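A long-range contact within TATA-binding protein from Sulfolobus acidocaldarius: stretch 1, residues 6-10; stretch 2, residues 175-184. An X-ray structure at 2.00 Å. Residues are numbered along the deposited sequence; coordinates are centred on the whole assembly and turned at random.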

# COMPACT_ATOMS: atom_id res chain seq x y z
N GLU A 6 8.35 -9.92 -28.33
CA GLU A 6 8.28 -10.11 -26.89
C GLU A 6 8.94 -8.99 -26.10
O GLU A 6 9.99 -8.50 -26.46
CB GLU A 6 8.90 -11.47 -26.54
CG GLU A 6 8.14 -12.59 -27.23
CD GLU A 6 8.89 -13.90 -27.24
OE1 GLU A 6 10.09 -13.91 -27.61
OE2 GLU A 6 8.25 -14.93 -26.89
N ILE A 7 8.28 -8.57 -25.03
CA ILE A 7 8.80 -7.50 -24.21
C ILE A 7 9.83 -8.09 -23.29
O ILE A 7 9.51 -8.90 -22.44
CB ILE A 7 7.70 -6.86 -23.39
CG1 ILE A 7 6.65 -6.30 -24.35
CG2 ILE A 7 8.26 -5.75 -22.51
CD1 ILE A 7 5.37 -5.88 -23.66
N PRO A 8 11.10 -7.67 -23.43
CA PRO A 8 12.16 -8.20 -22.59
C PRO A 8 12.07 -7.66 -21.17
O PRO A 8 11.59 -6.58 -20.93
CB PRO A 8 13.42 -7.72 -23.30
CG PRO A 8 13.00 -6.34 -23.72
CD PRO A 8 11.59 -6.55 -24.25
N TYR A 9 12.56 -8.46 -20.22
CA TYR A 9 12.59 -8.08 -18.82
C TYR A 9 13.81 -7.17 -18.65
O TYR A 9 14.93 -7.59 -18.85
CB TYR A 9 12.72 -9.33 -17.93
CG TYR A 9 12.70 -9.03 -16.45
CD1 TYR A 9 11.50 -8.82 -15.77
CD2 TYR A 9 13.89 -8.89 -15.74
CE1 TYR A 9 11.49 -8.49 -14.41
CE2 TYR A 9 13.90 -8.57 -14.38
CZ TYR A 9 12.70 -8.37 -13.73
OH TYR A 9 12.71 -8.05 -12.39
N LYS A 10 13.57 -5.91 -18.28
CA LYS A 10 14.66 -4.96 -18.11
C LYS A 10 14.52 -4.24 -16.79
O LYS A 10 15.08 -3.16 -16.59
CB LYS A 10 14.63 -3.93 -19.26
CG LYS A 10 14.82 -4.52 -20.67
CD LYS A 10 16.26 -4.94 -20.93
CE LYS A 10 17.21 -3.75 -20.77
NZ LYS A 10 18.65 -4.17 -20.82
N VAL A 175 8.91 -8.25 -8.10
CA VAL A 175 9.03 -7.36 -9.27
C VAL A 175 8.83 -8.15 -10.56
O VAL A 175 8.01 -7.78 -11.37
CB VAL A 175 10.42 -6.60 -9.26
CG1 VAL A 175 10.60 -5.81 -10.56
CG2 VAL A 175 10.48 -5.64 -8.06
N LYS A 176 9.57 -9.25 -10.74
CA LYS A 176 9.40 -10.07 -11.94
C LYS A 176 7.96 -10.58 -12.05
O LYS A 176 7.42 -10.69 -13.15
CB LYS A 176 10.35 -11.30 -11.98
CG LYS A 176 10.09 -12.15 -13.26
CD LYS A 176 10.87 -13.46 -13.37
CE LYS A 176 10.37 -14.34 -14.58
NZ LYS A 176 10.30 -13.57 -15.86
N LYS A 177 7.35 -10.93 -10.92
CA LYS A 177 5.98 -11.44 -10.96
C LYS A 177 4.96 -10.42 -11.48
O LYS A 177 4.18 -10.74 -12.36
CB LYS A 177 5.56 -11.91 -9.56
CG LYS A 177 4.26 -12.74 -9.49
CD LYS A 177 4.16 -13.40 -8.09
CE LYS A 177 2.75 -13.89 -7.76
NZ LYS A 177 2.72 -14.67 -6.48
N ILE A 178 4.96 -9.20 -10.95
CA ILE A 178 3.99 -8.24 -11.40
C ILE A 178 4.29 -7.82 -12.81
O ILE A 178 3.39 -7.53 -13.59
CB ILE A 178 3.90 -7.01 -10.43
CG1 ILE A 178 2.65 -6.19 -10.73
CG2 ILE A 178 5.13 -6.18 -10.52
CD1 ILE A 178 1.37 -6.89 -10.41
N PHE A 179 5.58 -7.81 -13.17
CA PHE A 179 5.96 -7.46 -14.53
C PHE A 179 5.34 -8.49 -15.49
O PHE A 179 4.71 -8.14 -16.48
CB PHE A 179 7.49 -7.49 -14.71
CG PHE A 179 7.93 -7.37 -16.17
CD1 PHE A 179 7.91 -6.14 -16.81
CD2 PHE A 179 8.37 -8.49 -16.87
CE1 PHE A 179 8.33 -6.02 -18.18
CE2 PHE A 179 8.78 -8.38 -18.23
CZ PHE A 179 8.76 -7.13 -18.87
N ASP A 180 5.56 -9.77 -15.21
CA ASP A 180 5.03 -10.83 -16.05
C ASP A 180 3.52 -10.78 -16.11
O ASP A 180 2.94 -10.98 -17.17
CB ASP A 180 5.48 -12.19 -15.50
CG ASP A 180 6.94 -12.45 -15.72
OD1 ASP A 180 7.54 -13.30 -15.02
OD2 ASP A 180 7.51 -11.78 -16.61
N LYS A 181 2.87 -10.49 -14.99
CA LYS A 181 1.42 -10.42 -15.04
C LYS A 181 0.99 -9.19 -15.88
O LYS A 181 0.05 -9.28 -16.68
CB LYS A 181 0.83 -10.36 -13.62
CG LYS A 181 -0.72 -10.28 -13.58
CD LYS A 181 -1.41 -11.49 -14.29
CE LYS A 181 -2.56 -12.04 -13.42
NZ LYS A 181 -3.47 -13.01 -14.15
N LEU A 182 1.66 -8.06 -15.71
CA LEU A 182 1.29 -6.90 -16.49
C LEU A 182 1.47 -7.16 -18.00
O LEU A 182 0.66 -6.72 -18.81
CB LEU A 182 2.07 -5.66 -16.04
CG LEU A 182 1.67 -5.20 -14.64
CD1 LEU A 182 2.74 -4.21 -14.10
CD2 LEU A 182 0.26 -4.57 -14.65
N VAL A 183 2.52 -7.89 -18.37
CA VAL A 183 2.77 -8.21 -19.79
C VAL A 183 1.66 -9.15 -20.26
O VAL A 183 1.05 -8.98 -21.32
CB VAL A 183 4.14 -8.92 -19.98
CG1 VAL A 183 4.28 -9.50 -21.39
CG2 VAL A 183 5.29 -7.92 -19.72
N GLU A 184 1.37 -10.14 -19.42
CA GLU A 184 0.33 -11.11 -19.75
C GLU A 184 -1.01 -10.42 -20.03
O GLU A 184 -1.69 -10.73 -21.01
CB GLU A 184 0.22 -12.10 -18.58
CG GLU A 184 -0.51 -13.37 -18.86
CD GLU A 184 -1.30 -13.81 -17.65
OE1 GLU A 184 -0.73 -13.80 -16.53
OE2 GLU A 184 -2.49 -14.15 -17.81

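Residues 175-184 are helical, part of a helix that begins earlier in the chain, and the i to i+4 backbone hydrogen bonds confirm it: Phe179 N to Val175 O measures 3.0 Å and Val183 N to Phe179 O 2.9 Å. Residues 6-10 form no regular helix or strand. The segment runs antiparallel to the helix, as the closest CA pairs indicate: Ile7 CA lies 7.5 Å from Val183 CA, and Tyr9 CA 7.8 Å from Lys176 CA. No hydrogen bond crosses between the stretches, so the 320 Å² buried between them, both sides summed, rests on side-chain packing and van der Waals contact.

The aromatic pairing is edge-to-face. Tyr9 directs its ring edge toward the face of Phe179, with centroids 5.2 Å apart and planes at 83°, an arrangement that sets the electropositive C-H rim of one ring against the pi cloud of the other. The approach is tight, Tyr9 CD1 to Phe179 CD2 being 3.3 Å. Although the CA-to-CB bond of Tyr9 points sideways, its t rotamer (chi1 -178°) carries the ring along the helix, where CE1 comes within 3.6 Å of Lys176 CA and OH within 3.6 Å of Val175 CG1. The hydroxyl thus meets a methyl group here.

Apolar contacts continue the packing. The CA-to-CB bonds of Ile7 and Phe179 both point toward the other stretch; Ile7 CG2 meets the edge of the Phe179 ring, 3.9 Å from CZ. Ile7 CD1 reaches Val183 CG1 more loosely, at 4.4 Å. The backbone also contributes: Pro8 O lies 3.5 Å from Phe179 CZ, while the Pro8 CA-to-CB bond points away.

Charge pairing stays within the helix: Lys176 NZ forms a salt bridge with Asp180 OD1 at 2.9 Å, its hydrogen-bond component weak, one turn apart.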